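Local coordinates for lysozyme inhibitor LprI-like N-terminal domain-containing protein (Burkholderia thailandensis, PDB 6AR7) that is of unknown function but may be an exported lysozyme inhibitor of the LprI type, at residues R37-T42 with M49-Q54; R77-S82 with D133-P138; Q83-A88 with W190-D195; K91-L96 with G211-T216; E169-R174 with Q181-A186. One frame throughout, in Å; residues are numbered along the deposited sequence. Where two conformers were deposited one is given.

Contact 1 of 5, residues R37-T42 with M49-Q54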
# COMPACT_ATOMS: atom_id res chain seq x y z
N ARG A 37 25.00 16.63 -0.24
CA ARG A 37 26.05 16.67 -1.26
C ARG A 37 26.43 15.28 -1.72
O ARG A 37 26.68 15.04 -2.91
CB ARG A 37 27.26 17.40 -0.68
CG ARG A 37 27.97 18.37 -1.59
CD ARG A 37 28.89 19.29 -0.77
NE ARG A 37 29.86 18.56 0.07
CZ ARG A 37 29.81 18.49 1.40
NH1 ARG A 37 28.85 19.12 2.07
NH2 ARG A 37 30.74 17.81 2.06
N ASP A 38 26.50 14.34 -0.79
CA ASP A 38 26.94 12.99 -1.11
C ASP A 38 25.80 12.09 -1.55
O ASP A 38 25.99 10.88 -1.69
CB ASP A 38 27.71 12.37 0.09
CG ASP A 38 26.82 12.18 1.33
OD1 ASP A 38 25.73 12.77 1.39
OD2 ASP A 38 27.24 11.47 2.28
N ARG A 39 24.61 12.66 -1.80
CA ARG A 39 23.46 11.88 -2.24
C ARG A 39 22.84 12.44 -3.53
O ARG A 39 21.69 12.11 -3.84
CB ARG A 39 22.39 11.79 -1.14
CG ARG A 39 22.81 10.98 0.10
CD ARG A 39 22.91 9.48 -0.19
NE ARG A 39 23.37 8.71 0.97
CZ ARG A 39 22.56 8.25 1.93
NH1 ARG A 39 21.25 8.49 1.85
NH2 ARG A 39 23.05 7.57 2.96
N SER A 40 23.57 13.28 -4.26
CA SER A 40 23.01 13.94 -5.44
C SER A 40 22.85 12.99 -6.62
O SER A 40 21.98 13.21 -7.47
CB SER A 40 23.87 15.13 -5.82
OG SER A 40 25.18 14.70 -6.12
N SER A 41 23.65 11.93 -6.68
CA SER A 41 23.53 10.97 -7.78
C SER A 41 22.19 10.24 -7.70
O SER A 41 21.53 10.23 -6.66
CB SER A 41 24.67 9.94 -7.72
OG SER A 41 24.42 8.94 -6.72
N THR A 42 21.81 9.61 -8.81
CA THR A 42 20.57 8.83 -8.84
C THR A 42 20.61 7.71 -7.80
O THR A 42 19.60 7.44 -7.14
CB THR A 42 20.34 8.23 -10.22
OG1 THR A 42 20.10 9.29 -11.15
CG2 THR A 42 19.12 7.28 -10.20
N MSE A 49 15.56 7.27 -0.41
CA MSE A 49 14.19 6.76 -0.40
C MSE A 49 14.15 5.40 0.23
O MSE A 49 13.22 5.10 0.98
CB MSE A 49 13.63 6.73 -1.83
CG MSE A 49 13.68 8.09 -2.47
SE MSE A 49 13.40 8.05 -4.45
CE MSE A 49 11.57 7.47 -4.22
N ASP A 50 15.16 4.57 -0.06
CA ASP A 50 15.21 3.25 0.56
C ASP A 50 15.38 3.36 2.08
O ASP A 50 14.79 2.57 2.83
CB ASP A 50 16.33 2.41 -0.07
CG ASP A 50 15.99 1.94 -1.50
OD1 ASP A 50 14.80 1.92 -1.87
OD2 ASP A 50 16.93 1.58 -2.24
N GLU A 51 16.17 4.32 2.55
CA GLU A 51 16.32 4.51 3.99
C GLU A 51 15.00 4.96 4.62
O GLU A 51 14.63 4.51 5.71
CB GLU A 51 17.44 5.52 4.28
CG GLU A 51 18.85 4.92 4.13
CD GLU A 51 19.92 5.97 3.92
OE1 GLU A 51 19.58 7.17 3.87
OE2 GLU A 51 21.11 5.59 3.80
N ALA A 52 14.28 5.85 3.94
CA ALA A 52 12.96 6.28 4.42
C ALA A 52 12.00 5.10 4.47
O ALA A 52 11.24 4.94 5.44
CB ALA A 52 12.42 7.38 3.50
N ARG A 53 12.05 4.24 3.46
CA ARG A 53 11.15 3.09 3.43
C ARG A 53 11.42 2.16 4.60
O ARG A 53 10.49 1.65 5.22
CB ARG A 53 11.28 2.35 2.10
CG ARG A 53 10.22 1.27 1.95
CD ARG A 53 10.63 0.17 1.00
NE ARG A 53 11.73 -0.58 1.55
CZ ARG A 53 12.92 -0.69 0.97
NH1 ARG A 53 13.13 -0.10 -0.20
NH2 ARG A 53 13.89 -1.39 1.56
N GLN A 54 12.69 1.90 4.89
CA GLN A 54 13.02 1.06 6.03
C GLN A 54 12.53 1.67 7.34
O GLN A 54 12.05 0.96 8.23
CB GLN A 54 14.54 0.84 6.10
CG GLN A 54 15.11 -0.06 5.01
CD GLN A 54 16.64 -0.02 4.99
OE1 GLN A 54 17.29 -0.27 6.00
NE2 GLN A 54 17.21 0.31 3.83
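R39, in the loop after helix 25-34, reaches E51 on helix 42-70 across a wide backbone gap: the nearest CA atoms, R39 CA and M49 CA, are 10.7 Å apart. The two helices form a helical hairpin in the LprI family region, and the C33-C48 disulfide ties them together. R39 also packs against both of these cysteines, so the salt bridge lies close to the covalent link. The contact rests on this one pair of side chains. They approach from opposite directions, and each spans part of the gap. R39 bends early, with chi1 -67° and chi2 -70°, and its chain then runs out toward the helix. E51 is extended beyond CG, which carries its carboxylate out to the guanidinium. The pairing is two-pronged. R39 NH1 gives a bond to E51 OE1 of 2.9 Å, though the place of NH1 is less sure. R39 NH2 bonds E51 OE2, also at 2.9 Å. The two flat groups are turned well away from coplanar. R39 O accepts a hydrogen bond from Q45 NE2, which links the loop to the first turn of helix 42-70. S41 is the N-cap of that helix, and its OG caps G44 N. E51 OE2 has a second, weak partner in Q47 NE2. E51 OE2 receives R39 NH2 on its syn lone pair but lies tilted out of the guanidinium plane, and the N-H...O angle is a bent 134°.

Contact 2 of 5, residues R77-S82 with D133-P138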
# COMPACT_ATOMS: atom_id res chain seq x y z
N ARG A 77 -8.10 -9.12 16.58
CA ARG A 77 -8.04 -10.26 15.67
C ARG A 77 -8.25 -9.82 14.23
O ARG A 77 -7.60 -10.34 13.32
CB ARG A 77 -9.07 -11.32 16.06
CG ARG A 77 -8.75 -12.02 17.36
CD ARG A 77 -9.70 -13.19 17.63
NE ARG A 77 -11.01 -12.74 18.08
CZ ARG A 77 -11.31 -12.51 19.35
NH1 ARG A 77 -10.39 -12.69 20.29
NH2 ARG A 77 -12.52 -12.09 19.69
N GLY A 78 -9.17 -8.87 14.01
CA GLY A 78 -9.38 -8.34 12.67
C GLY A 78 -8.13 -7.70 12.10
O GLY A 78 -7.77 -7.94 10.95
N TRP A 79 -7.46 -6.85 12.89
CA TRP A 79 -6.24 -6.21 12.38
C TRP A 79 -5.12 -7.22 12.22
O TRP A 79 -4.32 -7.12 11.27
CB TRP A 79 -5.81 -5.06 13.30
CG TRP A 79 -6.59 -3.82 13.02
CD1 TRP A 79 -7.71 -3.39 13.68
CD2 TRP A 79 -6.33 -2.84 12.01
NE1 TRP A 79 -8.17 -2.22 13.13
CE2 TRP A 79 -7.33 -1.86 12.11
CE3 TRP A 79 -5.35 -2.71 11.02
CZ2 TRP A 79 -7.38 -0.75 11.26
CZ3 TRP A 79 -5.40 -1.61 10.18
CH2 TRP A 79 -6.40 -0.64 10.31
N GLN A 80 -5.03 -8.21 13.12
CA GLN A 80 -4.03 -9.25 12.96
C GLN A 80 -4.23 -9.97 11.64
O GLN A 80 -3.26 -10.28 10.94
CB GLN A 80 -4.09 -10.24 14.12
CG GLN A 80 -3.59 -9.65 15.42
CD GLN A 80 -3.72 -10.63 16.57
OE1 GLN A 80 -4.68 -11.38 16.64
NE2 GLN A 80 -2.76 -10.60 17.49
N GLU A 81 -5.48 -10.23 11.29
CA GLU A 81 -5.77 -10.84 10.00
C GLU A 81 -5.35 -9.91 8.87
O GLU A 81 -4.72 -10.35 7.89
CB GLU A 81 -7.26 -11.16 9.91
CG GLU A 81 -7.68 -11.76 8.57
CD GLU A 81 -7.03 -13.10 8.27
OE1 GLU A 81 -6.63 -13.81 9.21
OE2 GLU A 81 -6.90 -13.42 7.08
N SER A 82 -5.66 -8.61 8.99
CA SER A 82 -5.30 -7.67 7.93
C SER A 82 -3.79 -7.63 7.72
O SER A 82 -3.31 -7.55 6.58
CB SER A 82 -5.84 -6.28 8.26
OG SER A 82 -4.96 -5.56 9.10
N ASP A 133 -4.32 4.99 17.47
CA ASP A 133 -4.64 6.22 18.19
C ASP A 133 -6.11 6.28 18.54
O ASP A 133 -6.49 6.72 19.63
CB ASP A 133 -4.26 7.44 17.35
CG ASP A 133 -2.76 7.61 17.21
OD1 ASP A 133 -2.01 6.85 17.86
OD2 ASP A 133 -2.32 8.49 16.44
N ARG A 134 -6.97 5.82 17.63
CA ARG A 134 -8.40 5.86 17.89
C ARG A 134 -8.80 4.87 18.98
O ARG A 134 -9.66 5.17 19.82
CB ARG A 134 -9.17 5.59 16.60
CG ARG A 134 -10.65 5.94 16.66
CD ARG A 134 -11.18 6.32 15.28
NE ARG A 134 -10.14 6.29 14.25
CZ ARG A 134 -9.90 5.24 13.46
NH1 ARG A 134 -8.93 5.30 12.54
NH2 ARG A 134 -10.62 4.13 13.59
N TYR A 135 -8.18 3.69 19.00
CA TYR A 135 -8.46 2.72 20.06
C TYR A 135 -7.89 3.14 21.41
O TYR A 135 -8.36 2.65 22.44
CB TYR A 135 -7.89 1.34 19.70
CG TYR A 135 -8.48 0.69 18.47
CD1 TYR A 135 -9.79 0.95 18.07
CD2 TYR A 135 -7.72 -0.17 17.70
CE1 TYR A 135 -10.33 0.35 16.94
CE2 TYR A 135 -8.24 -0.77 16.57
CZ TYR A 135 -9.55 -0.51 16.19
OH TYR A 135 -10.05 -1.11 15.05
N ALA A 136 -6.91 4.04 21.43
CA ALA A 136 -6.23 4.37 22.68
C ALA A 136 -7.01 5.33 23.56
O ALA A 136 -6.77 5.37 24.77
CB ALA A 136 -4.85 4.97 22.38
N GLN A 137 -7.91 6.12 22.98
CA GLN A 137 -8.67 7.11 23.73
C GLN A 137 -9.95 6.52 24.29
O GLN A 137 -10.40 5.44 23.89
CB GLN A 137 -8.93 8.30 22.81
CG GLN A 137 -9.61 7.93 21.52
CD GLN A 137 -9.70 9.11 20.58
OE1 GLN A 137 -8.80 9.94 20.54
NE2 GLN A 137 -10.79 9.18 19.83
N PRO A 138 -10.57 7.21 25.26
CA PRO A 138 -11.84 6.71 25.81
C PRO A 138 -12.93 6.65 24.74
O PRO A 138 -13.07 7.54 23.91
CB PRO A 138 -12.18 7.74 26.89
CG PRO A 138 -10.88 8.32 27.29
CD PRO A 138 -10.06 8.36 26.03
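W79 and Y135 meet by one hydrogen bond and a small ring contact. W79 NE1 donates to Y135 OH over 2.9 Å. The bond is somewhat bent, at 144°. Y135 OH lies close to the plane of the indole, at its edge. The bond gives the buried indole N-H an acceptor while the backbones stay far apart, 12.0 Å from W79 CA to Y135 CA. Both rings swing beside their own backbone N (chi1 -81° for W79, -63° for Y135), which points them at each other.

The apolar contact is limited. W79 CD1 sits at the rim of the tyrosine ring, 3.9 Å from Y135 CE2. The ring planes are steeply inclined, and the two side chains meet at a slant. L67 of helix 42-70 packs on both aromatic residues, and L128 and A131 also touch W79.

A further hydrogen bond lies within helix 73-101. S82 OG donates to W79 O over 2.7 Å, on a lone pair. The same OG also bonds R124 NH2 of helix 107-136.

The aromatic pair joins the start of helix 73-101 to the end of helix 107-136, the next in the chain, as in an antiparallel helical hairpin within an all-helical bundle.

Contact 3 of 5, residues Q83-A88 with W190-D195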
# COMPACT_ATOMS: atom_id res chain seq x y z
N GLN A 83 -3.01 -7.71 8.81
CA GLN A 83 -1.56 -7.63 8.68
C GLN A 83 -1.00 -8.89 8.03
O GLN A 83 -0.09 -8.81 7.20
CB GLN A 83 -0.91 -7.39 10.04
CG GLN A 83 0.63 -7.17 9.98
CD GLN A 83 1.02 -5.86 9.31
OE1 GLN A 83 0.18 -5.04 8.91
NE2 GLN A 83 2.32 -5.66 9.18
N ARG A 84 -1.54 -10.06 8.38
CA ARG A 84 -1.12 -11.27 7.70
C ARG A 84 -1.39 -11.15 6.20
O ARG A 84 -0.55 -11.54 5.37
CB ARG A 84 -1.87 -12.47 8.28
CG ARG A 84 -1.24 -13.10 9.54
CD ARG A 84 -1.96 -14.40 9.97
NE ARG A 84 -3.38 -14.22 10.30
CZ ARG A 84 -3.86 -13.94 11.52
NH1 ARG A 84 -3.04 -13.80 12.55
NH2 ARG A 84 -5.17 -13.80 11.71
N ARG A 85 -2.54 -10.57 5.83
CA ARG A 85 -2.88 -10.42 4.42
C ARG A 85 -2.03 -9.34 3.77
O ARG A 85 -1.65 -9.46 2.60
CB ARG A 85 -4.36 -10.07 4.27
CG ARG A 85 -5.33 -11.15 4.79
CD ARG A 85 -5.24 -12.42 3.98
NE ARG A 85 -6.27 -13.39 4.36
CZ ARG A 85 -6.49 -14.55 3.74
NH1 ARG A 85 -5.75 -14.88 2.68
NH2 ARG A 85 -7.44 -15.37 4.16
N TRP A 86 -1.72 -8.28 4.51
CA TRP A 86 -0.88 -7.22 3.95
C TRP A 86 0.50 -7.76 3.60
O TRP A 86 1.04 -7.49 2.52
CB TRP A 86 -0.78 -6.07 4.93
CG TRP A 86 -0.06 -4.91 4.37
CD1 TRP A 86 -0.55 -4.01 3.47
CD2 TRP A 86 1.27 -4.49 4.68
NE1 TRP A 86 0.40 -3.05 3.19
CE2 TRP A 86 1.53 -3.32 3.92
CE3 TRP A 86 2.28 -4.98 5.52
CZ2 TRP A 86 2.74 -2.65 3.97
CZ3 TRP A 86 3.50 -4.29 5.58
CH2 TRP A 86 3.72 -3.14 4.81
N LEU A 87 1.09 -8.51 4.53
CA LEU A 87 2.43 -9.05 4.31
C LEU A 87 2.45 -9.99 3.11
O LEU A 87 3.41 -9.97 2.33
CB LEU A 87 2.90 -9.77 5.57
CG LEU A 87 3.23 -8.81 6.71
CD1 LEU A 87 3.44 -9.58 8.01
CD2 LEU A 87 4.46 -8.00 6.34
N ALA A 88 1.44 -10.85 2.97
CA ALA A 88 1.41 -11.76 1.83
C ALA A 88 1.27 -10.99 0.52
O ALA A 88 1.90 -11.35 -0.48
CB ALA A 88 0.27 -12.78 1.97
N TRP A 190 -3.80 -8.80 -2.98
CA TRP A 190 -4.27 -7.46 -2.64
C TRP A 190 -5.75 -7.48 -2.28
O TRP A 190 -6.16 -6.88 -1.28
CB TRP A 190 -3.98 -6.48 -3.79
CG TRP A 190 -4.57 -5.15 -3.47
CD1 TRP A 190 -3.97 -4.15 -2.78
CD2 TRP A 190 -5.91 -4.72 -3.72
NE1 TRP A 190 -4.84 -3.11 -2.60
CE2 TRP A 190 -6.04 -3.43 -3.18
CE3 TRP A 190 -7.00 -5.29 -4.36
CZ2 TRP A 190 -7.23 -2.70 -3.26
CZ3 TRP A 190 -8.19 -4.57 -4.43
CH2 TRP A 190 -8.28 -3.28 -3.90
N ALA A 191 -6.58 -8.19 -3.06
CA ALA A 191 -8.02 -8.19 -2.82
C ALA A 191 -8.35 -8.87 -1.50
O ALA A 191 -9.23 -8.41 -0.77
CB ALA A 191 -8.76 -8.88 -3.97
N ALA A 192 -7.64 -9.95 -1.16
CA ALA A 192 -7.81 -10.57 0.15
C ALA A 192 -7.40 -9.61 1.27
O ALA A 192 -8.02 -9.59 2.34
CB ALA A 192 -7.02 -11.87 0.22
N PHE A 193 -6.34 -8.81 1.06
CA PHE A 193 -6.00 -7.78 2.04
C PHE A 193 -7.11 -6.74 2.13
O PHE A 193 -7.56 -6.39 3.23
CB PHE A 193 -4.66 -7.11 1.67
CG PHE A 193 -4.44 -5.76 2.32
CD1 PHE A 193 -4.26 -5.65 3.68
CD2 PHE A 193 -4.39 -4.61 1.55
CE1 PHE A 193 -4.05 -4.41 4.27
CE2 PHE A 193 -4.19 -3.37 2.12
CZ PHE A 193 -4.02 -3.27 3.49
N SER A 194 -7.59 -6.25 0.98
CA SER A 194 -8.68 -5.30 0.96
C SER A 194 -9.89 -5.83 1.73
O SER A 194 -10.48 -5.12 2.55
CB SER A 194 -9.06 -4.98 -0.48
OG SER A 194 -10.11 -4.04 -0.53
N ASP A 195 -10.25 -7.10 1.50
CA ASP A 195 -11.40 -7.65 2.21
C ASP A 195 -11.17 -7.67 3.72
O ASP A 195 -12.08 -7.39 4.50
CB ASP A 195 -11.72 -9.07 1.72
CG ASP A 195 -12.24 -9.10 0.28
OD1 ASP A 195 -12.73 -8.05 -0.21
OD2 ASP A 195 -12.18 -10.18 -0.33
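W86 and F193 both place CG anti to the backbone N, with chi1 -174° and 161°. The two rings therefore leave their helices alongside each other in a common direction. The indole turns an edge to one face of the phenyl ring, an edge-to-face pair with the planes at 60°. W86 CD1 stands over that face toward its rim, 3.5 Å from F193 CZ. W86 CB adds a contact of 3.7 Å with F193 CD1. R124 makes a cation-pi contact with W86 and also touches F193.

The backbones come close at R85, whose CA is 4.7 Å from F193 CA. R85 CB packs on F193 CA at 3.6 Å. Its chain then bends along A192, and R85 NH1 lies 4.1 Å from A192 CB. The charge of R85 is met on its own helix by E81. No hydrogen bond crosses the contact. The helix axes approach to 8.3 Å and run nearly antiparallel, which is the close packing of an all-helical bundle.

Contact 4 of 5, residues K91-L96 with G211-T216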
# COMPACT_ATOMS: atom_id res chain seq x y z
N LYS A 91 4.66 -9.38 -0.35
CA LYS A 91 5.63 -10.34 -0.86
C LYS A 91 5.46 -10.59 -2.36
O LYS A 91 6.45 -10.61 -3.10
CB LYS A 91 5.54 -11.66 -0.08
N ASP A 92 4.23 -10.78 -2.82
CA ASP A 92 4.04 -11.03 -4.25
C ASP A 92 4.02 -9.75 -5.08
O ASP A 92 4.45 -9.76 -6.24
CB ASP A 92 2.77 -11.84 -4.50
CG ASP A 92 2.99 -13.33 -4.33
OD1 ASP A 92 4.16 -13.76 -4.32
OD2 ASP A 92 2.00 -14.09 -4.26
N GLU A 93 3.60 -8.63 -4.50
CA GLU A 93 3.64 -7.38 -5.24
C GLU A 93 5.08 -7.02 -5.63
O GLU A 93 5.30 -6.43 -6.70
CB GLU A 93 3.01 -6.28 -4.40
CG GLU A 93 2.88 -4.95 -5.09
CD GLU A 93 1.73 -4.90 -6.06
OE1 GLU A 93 0.90 -5.84 -6.07
OE2 GLU A 93 1.66 -3.92 -6.83
N ALA A 94 6.06 -7.37 -4.81
CA ALA A 94 7.45 -7.13 -5.19
C ALA A 94 7.81 -7.85 -6.49
O ALA A 94 8.56 -7.33 -7.31
CB ALA A 94 8.40 -7.54 -4.06
N HIS A 95 7.27 -9.06 -6.69
CA HIS A 95 7.50 -9.76 -7.95
C HIS A 95 6.86 -9.02 -9.11
O HIS A 95 7.39 -9.01 -10.22
CB HIS A 95 6.94 -11.19 -7.89
CG HIS A 95 7.47 -12.02 -6.76
ND1 HIS A 95 8.75 -11.90 -6.29
CD2 HIS A 95 6.88 -12.98 -6.02
CE1 HIS A 95 8.93 -12.76 -5.30
NE2 HIS A 95 7.81 -13.43 -5.12
N LEU A 96 5.68 -8.44 -8.88
CA LEU A 96 5.00 -7.69 -9.94
C LEU A 96 5.77 -6.42 -10.26
O LEU A 96 5.92 -6.06 -11.43
CB LEU A 96 3.57 -7.36 -9.51
CG LEU A 96 2.77 -6.42 -10.43
CD1 LEU A 96 2.69 -6.97 -11.85
CD2 LEU A 96 1.35 -6.19 -9.85
N GLY A 211 -8.89 3.11 -4.56
CA GLY A 211 -8.34 4.16 -5.40
C GLY A 211 -6.82 4.13 -5.45
O GLY A 211 -6.22 4.41 -6.48
N ALA A 212 -6.19 3.76 -4.32
CA ALA A 212 -4.73 3.62 -4.31
C ALA A 212 -4.29 2.48 -5.22
O ALA A 212 -3.30 2.61 -5.95
CB ALA A 212 -4.23 3.38 -2.89
N ARG A 213 -5.02 1.35 -5.20
CA ARG A 213 -4.68 0.27 -6.11
C ARG A 213 -4.93 0.67 -7.57
O ARG A 213 -4.16 0.30 -8.45
CB ARG A 213 -5.46 -0.99 -5.73
CG ARG A 213 -5.04 -2.25 -6.51
CD ARG A 213 -3.56 -2.54 -6.35
NE ARG A 213 -3.19 -3.84 -6.93
CZ ARG A 213 -1.93 -4.27 -7.07
NH1 ARG A 213 -0.93 -3.51 -6.68
NH2 ARG A 213 -1.68 -5.47 -7.60
N VAL A 214 -5.99 1.45 -7.83
CA VAL A 214 -6.22 1.95 -9.19
C VAL A 214 -4.98 2.69 -9.70
O VAL A 214 -4.52 2.47 -10.84
CB VAL A 214 -7.45 2.88 -9.23
CG1 VAL A 214 -7.52 3.58 -10.58
CG2 VAL A 214 -8.78 2.11 -9.00
N ALA A 215 -4.43 3.59 -8.88
CA ALA A 215 -3.29 4.40 -9.29
C ALA A 215 -2.06 3.54 -9.57
O ALA A 215 -1.32 3.79 -10.53
CB ALA A 215 -3.00 5.45 -8.22
N THR A 216 -1.81 2.53 -8.74
CA THR A 216 -0.70 1.63 -9.00
C THR A 216 -0.87 0.91 -10.34
O THR A 216 0.05 0.91 -11.17
CB THR A 216 -0.57 0.60 -7.87
OG1 THR A 216 -0.31 1.27 -6.61
CG2 THR A 216 0.56 -0.37 -8.17
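R213 reaches from helix 203-223 to E93 and L96 on helix 73-101. Its CB packs on the indole of W190, 3.5 Å from W190 CZ2. Chi1 of -172° swings CG away from the backbone N, and the chain bends at chi2 before running on extended. CD leads to NE, which is hydrogen-bonded to Q187 OE1. This bond holds the guanidinium from the side of helix 180-197. CZ then splits the chain into two branches. NH1 meets E93 OE2 in a short salt bridge of 2.6 Å, nearly straight at 164°. The oxygen lies in the guanidinium plane, but the nitrogen comes from above the carboxylate plane. NH2 makes a weak, bent hydrogen bond of 3.0 Å to E93 OE1, and it also touches L96 CD2 at 3.8 Å.

This is a buried salt bridge inside a helical bundle. The segment axes are 14.4 Å apart and run 26° from parallel, so the long side chains must bridge the gap. Helix 180-197 lies against both sides: A186 packs on E93 and L96, and W190 on R213. F220 also lies against E93 and L96.

E93 bends at chi2 to bring its carboxylate to the arginine. Its OE1 has a second partner in W89 NE1. The charges of E93 and R213 probably stabilise each other in this buried setting. T216 CG2 comes within 4.0 Å of E93 OE2.

Contact 5 of 5, residues E169-R174 with Q181-A186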
# COMPACT_ATOMS: atom_id res chain seq x y z
N GLU A 169 -7.14 -4.92 -16.47
CA GLU A 169 -7.21 -5.60 -17.76
C GLU A 169 -6.28 -4.96 -18.78
O GLU A 169 -5.62 -5.66 -19.56
CB GLU A 169 -8.65 -5.61 -18.26
CG GLU A 169 -9.52 -6.56 -17.44
CD GLU A 169 -9.04 -8.00 -17.52
OE1 GLU A 169 -8.46 -8.38 -18.56
OE2 GLU A 169 -9.22 -8.74 -16.53
N LYS A 170 -6.20 -3.62 -18.80
CA LYS A 170 -5.26 -2.95 -19.68
C LYS A 170 -3.82 -3.37 -19.37
O LYS A 170 -3.03 -3.61 -20.29
CB LYS A 170 -5.44 -1.43 -19.57
CG LYS A 170 -4.53 -0.60 -20.47
CD LYS A 170 -4.83 0.89 -20.35
CE LYS A 170 -3.62 1.75 -20.70
NZ LYS A 170 -3.62 3.08 -20.00
N LEU A 171 -3.46 -3.45 -18.08
CA LEU A 171 -2.11 -3.89 -17.71
C LEU A 171 -1.87 -5.34 -18.12
O LEU A 171 -0.84 -5.66 -18.72
CB LEU A 171 -1.90 -3.74 -16.20
CG LEU A 171 -0.62 -4.36 -15.61
CD1 LEU A 171 0.66 -3.77 -16.20
CD2 LEU A 171 -0.63 -4.18 -14.08
N ARG A 172 -2.82 -6.22 -17.79
CA ARG A 172 -2.64 -7.63 -18.11
C ARG A 172 -2.38 -7.83 -19.59
O ARG A 172 -1.54 -8.65 -19.98
CB ARG A 172 -3.85 -8.43 -17.67
CG ARG A 172 -3.78 -9.88 -18.11
CD ARG A 172 -4.49 -10.83 -17.17
NE ARG A 172 -5.89 -11.01 -17.52
CZ ARG A 172 -6.76 -11.70 -16.77
NH1 ARG A 172 -8.02 -11.82 -17.16
NH2 ARG A 172 -6.36 -12.23 -15.61
N ALA A 173 -3.09 -7.08 -20.44
CA ALA A 173 -2.91 -7.23 -21.88
C ALA A 173 -1.57 -6.69 -22.37
O ALA A 173 -1.05 -7.17 -23.37
CB ALA A 173 -4.06 -6.56 -22.63
N ARG A 174 -1.02 -5.67 -21.70
CA ARG A 174 0.22 -5.07 -22.16
C ARG A 174 1.47 -5.76 -21.62
O ARG A 174 2.58 -5.45 -22.06
CB ARG A 174 0.27 -3.58 -21.79
CG ARG A 174 -0.54 -2.69 -22.72
CD ARG A 174 -0.58 -1.27 -22.23
NE ARG A 174 -1.48 -0.44 -23.02
CZ ARG A 174 -1.30 0.86 -23.24
NH1 ARG A 174 -0.25 1.48 -22.71
NH2 ARG A 174 -2.17 1.54 -23.97
N GLN A 181 1.16 -14.17 -14.69
CA GLN A 181 0.76 -14.88 -13.48
C GLN A 181 1.16 -14.10 -12.24
O GLN A 181 0.52 -14.22 -11.19
CB GLN A 181 1.37 -16.28 -13.47
CG GLN A 181 0.52 -17.34 -14.19
CD GLN A 181 -0.94 -17.38 -13.74
OE1 GLN A 181 -1.24 -17.57 -12.55
NE2 GLN A 181 -1.86 -17.19 -14.69
N THR A 182 2.22 -13.28 -12.32
CA THR A 182 2.60 -12.47 -11.16
C THR A 182 1.60 -11.35 -10.92
O THR A 182 1.37 -10.97 -9.77
CB THR A 182 4.02 -11.93 -11.32
OG1 THR A 182 4.02 -10.80 -12.21
CG2 THR A 182 4.93 -13.02 -11.89
N LEU A 183 1.00 -10.79 -11.97
CA LEU A 183 -0.08 -9.83 -11.77
C LEU A 183 -1.30 -10.51 -11.16
O LEU A 183 -1.90 -10.00 -10.21
CB LEU A 183 -0.46 -9.16 -13.10
CG LEU A 183 -1.72 -8.29 -13.12
CD1 LEU A 183 -1.66 -7.13 -12.13
CD2 LEU A 183 -1.98 -7.78 -14.54
N VAL A 184 -1.69 -11.68 -11.69
CA VAL A 184 -2.82 -12.42 -11.14
C VAL A 184 -2.60 -12.71 -9.66
O VAL A 184 -3.47 -12.46 -8.82
CB VAL A 184 -3.04 -13.73 -11.93
CG1 VAL A 184 -4.16 -14.55 -11.29
CG2 VAL A 184 -3.36 -13.44 -13.40
N ALA A 185 -1.41 -13.21 -9.32
CA ALA A 185 -1.14 -13.57 -7.94
C ALA A 185 -1.10 -12.34 -7.02
O ALA A 185 -1.68 -12.35 -5.93
CB ALA A 185 0.18 -14.35 -7.87
N ALA A 186 -0.43 -11.27 -7.45
CA ALA A 186 -0.36 -10.07 -6.62
C ALA A 186 -1.74 -9.47 -6.39
O ALA A 186 -2.08 -9.08 -5.27
CB ALA A 186 0.56 -9.03 -7.24
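L183 buries the most surface here, followed by R172 and L171. With chi1 at 171° the L183 side chain reaches toward helix 155-174, and chi2 at 59° sets its fork. CD1 meets L171 CD2 at 3.7 Å, where the leucine side chains cross at a slant. CD2 lies on the backbone of the facing helix, 3.6 Å from R172 CA, and also touches R172 CB and L171 CG.

R172 turns at chi3, and its guanidinium passes beside V184. V184 CG2 sits at the edge of the guanidinium, 3.9 Å from R172 NH2. E169 OE2 lies near R172 NH1 but well out of the guanidinium plane, so only charge acts there. L171 also packs on L217 and F220 of helix 203-223.

No hydrogen bond joins the two segments directly, but R172 O takes one from R180 NE at the turn. The segment axes come to 10.4 Å and run 153° apart: an antiparallel helical hairpin closed by a short loop.

Contacts 2, 3 and 4 all use helix 73-101, each at a different level. Contacts 2 and 4 are buried, and contacts 1, 3 and 5 are only partly so. Contact 1 stands apart, with its centre about 21 Å from that of the chain. Salt bridges carry contacts 1 and 4, the first from loop to helix, the second between helices near the middle. Contact 2 depends on one hydrogen bond. Contacts 3 and 5 share helix 180-197 but have no hydrogen bond across: the first packs an aromatic pair, the second leucines and an arginine. Contacts 4 and 5 meet directly, with L96 CD2 3.9 Å from L183 CD1, and S82 O of contact 2 touches F193 of contact 3.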